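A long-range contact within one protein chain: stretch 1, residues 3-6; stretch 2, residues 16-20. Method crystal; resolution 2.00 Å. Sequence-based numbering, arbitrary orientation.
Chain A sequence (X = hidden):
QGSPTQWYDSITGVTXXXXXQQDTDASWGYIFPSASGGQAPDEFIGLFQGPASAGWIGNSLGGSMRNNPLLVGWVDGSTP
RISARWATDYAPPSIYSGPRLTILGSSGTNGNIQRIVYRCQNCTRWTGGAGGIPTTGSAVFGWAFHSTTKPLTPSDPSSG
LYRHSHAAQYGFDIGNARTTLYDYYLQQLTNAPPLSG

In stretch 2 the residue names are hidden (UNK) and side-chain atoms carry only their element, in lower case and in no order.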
ATOM      1  N   SER A   3       9.082   2.643 -13.678  1.00 49.90           N
ATOM      2  CA  SER A   3       7.616   2.871 -13.852  1.00 47.99           C
ATOM      3  C   SER A   3       6.789   1.613 -13.517  1.00 47.77           C
ATOM      4  O   SER A   3       7.268   0.483 -13.731  1.00 49.04           O
ATOM      5  CB  SER A   3       7.314   3.334 -15.281  1.00 48.10           C
ATOM      6  OG  SER A   3       5.930   3.615 -15.459  1.00 48.81           O
ATOM      7  N   PRO A   4       5.559   1.802 -12.975  1.00 39.88           N
ATOM      8  CA  PRO A   4       4.598   0.709 -12.783  1.00 38.21           C
ATOM      9  C   PRO A   4       3.879   0.345 -14.073  1.00 37.40           C
ATOM     10  O   PRO A   4       3.693   1.206 -14.935  1.00 38.99           O
ATOM     11  CB  PRO A   4       3.553   1.306 -11.826  1.00 37.09           C
ATOM     12  CG  PRO A   4       4.191   2.506 -11.250  1.00 38.26           C
ATOM     13  CD  PRO A   4       5.105   3.028 -12.307  1.00 37.38           C
ATOM     14  N   THR A   5       3.446  -0.906 -14.181  1.00 33.83           N
ATOM     15  CA  THR A   5       2.604  -1.327 -15.292  1.00 33.80           C
ATOM     16  C   THR A   5       1.311  -1.968 -14.802  1.00 30.85           C
ATOM     17  O   THR A   5       1.244  -2.462 -13.676  1.00 28.20           O
ATOM     18  CB  THR A   5       3.337  -2.325 -16.206  1.00 36.78           C
ATOM     19  OG1 THR A   5       3.806  -3.417 -15.412  1.00 39.82           O
ATOM     20  CG2 THR A   5       4.516  -1.655 -16.928  1.00 37.57           C
ATOM     21  N   GLN A   6       0.294  -1.954 -15.660  1.00 29.99           N
ATOM     22  CA  GLN A   6      -0.942  -2.710 -15.431  1.00 31.59           C
ATOM     23  C   GLN A   6      -0.622  -4.196 -15.300  1.00 28.74           C
ATOM     24  O   GLN A   6       0.113  -4.763 -16.104  1.00 30.20           O
ATOM     25  CB  GLN A   6      -1.989  -2.446 -16.529  1.00 35.91           C
ATOM     26  CG  GLN A   6      -2.270  -0.961 -16.789  1.00 43.65           C
ATOM     27  CD  GLN A   6      -3.556  -0.416 -16.174  1.00 50.89           C
ATOM     28  OE1 GLN A   6      -4.312   0.297 -16.858  1.00 53.94           O
ATOM     29  NE2 GLN A   6      -3.811  -0.720 -14.884  1.00 51.88           N
ATOM     30  N   UNK A  16      -4.108  -4.404 -11.157  1.00 16.57           N
ATOM     31  CA  UNK A  16      -3.540  -3.254 -10.417  1.00 15.67           C
ATOM     32  C   UNK A  16      -2.584  -2.500 -11.360  1.00 15.65           C
ATOM     33  O   UNK A  16      -2.042  -3.081 -12.328  1.00 14.44           O
ATOM     34  c   UNK A  16      -3.870  -5.719  -8.164  1.00 14.77           C
ATOM     35  c   UNK A  16      -2.700  -3.730  -9.221  1.00 14.39           C
ATOM     36  c   UNK A  16      -3.761  -3.644  -6.921  1.00 15.04           C
ATOM     37  c   UNK A  16      -4.868  -5.590  -5.955  1.00 15.14           C
ATOM     38  c   UNK A  16      -4.468  -4.239  -5.849  1.00 14.73           C
ATOM     39  c   UNK A  16      -3.479  -4.364  -8.100  1.00 15.01           C
ATOM     40  c   UNK A  16      -4.550  -6.317  -7.096  1.00 14.11           C
ATOM     41  N   UNK A  17      -2.356  -1.225 -11.057  1.00 14.68           N
ATOM     42  CA  UNK A  17      -1.126  -0.576 -11.492  1.00 16.12           C
ATOM     43  C   UNK A  17      -0.024  -1.002 -10.491  1.00 16.17           C
ATOM     44  O   UNK A  17      -0.032  -0.598  -9.299  1.00 15.69           O
ATOM     45  c   UNK A  17      -1.303   0.944 -11.544  1.00 17.30           C
ATOM     46  o   UNK A  17      -0.062   1.550 -11.829  1.00 19.37           O
ATOM     47  N   UNK A  18       0.910  -1.818 -10.972  1.00 16.99           N
ATOM     48  CA  UNK A  18       1.899  -2.459 -10.091  1.00 19.31           C
ATOM     49  C   UNK A  18       3.341  -2.061 -10.395  1.00 18.65           C
ATOM     50  O   UNK A  18       3.745  -2.017 -11.565  1.00 17.19           O
ATOM     51  n   UNK A  18       4.489  -8.053 -10.833  1.00 42.27           N
ATOM     52  c   UNK A  18       2.578  -4.656  -9.052  1.00 26.49           C
ATOM     53  n   UNK A  18       3.866  -5.838 -10.915  1.00 35.01           N
ATOM     54  c   UNK A  18       4.367  -6.915 -11.514  1.00 41.61           C
ATOM     55  c   UNK A  18       1.789  -3.980 -10.164  1.00 22.52           C
ATOM     56  c   UNK A  18       3.400  -5.851  -9.525  1.00 34.00           C
ATOM     57  n   UNK A  18       4.771  -6.861 -12.778  1.00 40.97           N
ATOM     58  N   UNK A  19       4.077  -1.768  -9.318  1.00 17.38           N
ATOM     59  CA  UNK A  19       5.507  -1.477  -9.337  1.00 17.36           C
ATOM     60  C   UNK A  19       6.140  -2.685  -8.695  1.00 17.97           C
ATOM     61  O   UNK A  19       5.853  -3.011  -7.527  1.00 15.72           O
ATOM     62  c   UNK A  19       8.018  -0.254  -7.161  1.00 18.50           C
ATOM     63  c   UNK A  19       7.364   0.047  -8.347  1.00 17.37           C
ATOM     64  c   UNK A  19       9.391  -0.025  -7.003  1.00 19.22           C
ATOM     65  c   UNK A  19      10.139   0.506  -8.070  1.00 20.64           C
ATOM     66  c   UNK A  19       8.119   0.580  -9.404  1.00 18.65           C
ATOM     67  c   UNK A  19       9.501   0.805  -9.275  1.00 19.33           C
ATOM     68  c   UNK A  19       5.859  -0.207  -8.502  1.00 17.15           C
ATOM     69  N   UNK A  20       6.993  -3.348  -9.470  1.00 20.30           N
ATOM     70  CA  UNK A  20       7.722  -4.516  -9.008  1.00 21.46           C
ATOM     71  C   UNK A  20       9.173  -4.069  -8.774  1.00 21.99           C
ATOM     72  O   UNK A  20       9.774  -3.436  -9.628  1.00 20.02           O
ATOM     73  c   UNK A  20       7.635  -5.680 -10.015  1.00 22.15           C
ATOM     74  c   UNK A  20      10.756  -7.874 -10.079  1.00 28.30           C
ATOM     75  c   UNK A  20      10.481  -8.742  -9.040  1.00 29.05           C
ATOM     76  c   UNK A  20       8.626  -6.771  -9.690  1.00 25.24           C
ATOM     77  c   UNK A  20       9.292  -8.652  -8.328  1.00 27.22           C
ATOM     78  o   UNK A  20      11.382  -9.728  -8.709  1.00 33.16           O
ATOM     79  c   UNK A  20       8.378  -7.669  -8.652  1.00 25.99           C
ATOM     80  c   UNK A  20       9.835  -6.884 -10.395  1.00 27.59           C
TER

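Position 16 carries seven side-chain atoms, all carbon: one bonded to CA, then a closed ring of six with no heteroatom. Its CA-to-CB bond points away from stretch 1, and the side chain's nearest approach is 6.1 Å, from CB of 16 to O of Thr5, so the contact here belongs to the backbone. The carbonyl O of 16 lies 3.3 Å from CA of Gln6, with an angle of 142° at the hydrogen, a CA-H...O contact. An unsubstituted six-carbon ring on a single carbon is phenylalanine, Phe16, with chi1 at -69° (m).

Position 17 has two side-chain atoms, one carbon and one oxygen, without a branch. The oxygen lies 3.6 Å from CB of Pro4. One carbon ending in one oxygen is serine, Ser17, its chi1 at 174° (t).

Position 18 has seven side-chain atoms: three carbons in a row, a nitrogen, then a carbon bearing two further nitrogens. The backbone makes the firm links: Thr5 N donates to O of 18 at 2.9 Å (147° at the hydrogen), and N of 18 donates to Thr5 O at 2.8 Å, nearly straight at 171°. Thr5 OG1 sits at the edge of the three-nitrogen group, near its plane. That planar terminus is a guanidinium, so the residue is arginine, Arg18; the 4.4 Å from Thr5 OG1 to Arg18 NH2 is too long for a hydrogen bond.

Position 19 again shows seven carbons, one followed by a six-membered ring. Its CB lies 4.2 Å from CG of Pro4, an apolar contact, while the ring presents its edge to O of Ser3. With no oxygen on the ring, this is phenylalanine, Phe19; its CD1 is 4.4 Å from Ser3 O.

Position 20 has one carbon, a six-carbon ring and an oxygen on that ring. No surface is covered by stretch 1; the side chain's nearest approach is 7.0 Å, from CB of 20 to OG1 of Thr5. The ring oxygen identifies tyrosine, Tyr20, whose OH is hydrogen-bonded elsewhere in the structure.

The contact is a short antiparallel pairing, the end-to-end directions differing by 158°. Thr5 and Arg18 form the hydrogen-bonded pair, their side chains sharing one face; Gln6 and Ser17 form the adjacent non-hydrogen-bonded pair, facing the other way, with CA atoms 4.5 Å apart. Pro4, which has no amide hydrogen, packs CB against Ser17 OG and CG against Phe19 CB. The two stretches together bury 319 Å².

Stretch 2 16-20: FSRFY
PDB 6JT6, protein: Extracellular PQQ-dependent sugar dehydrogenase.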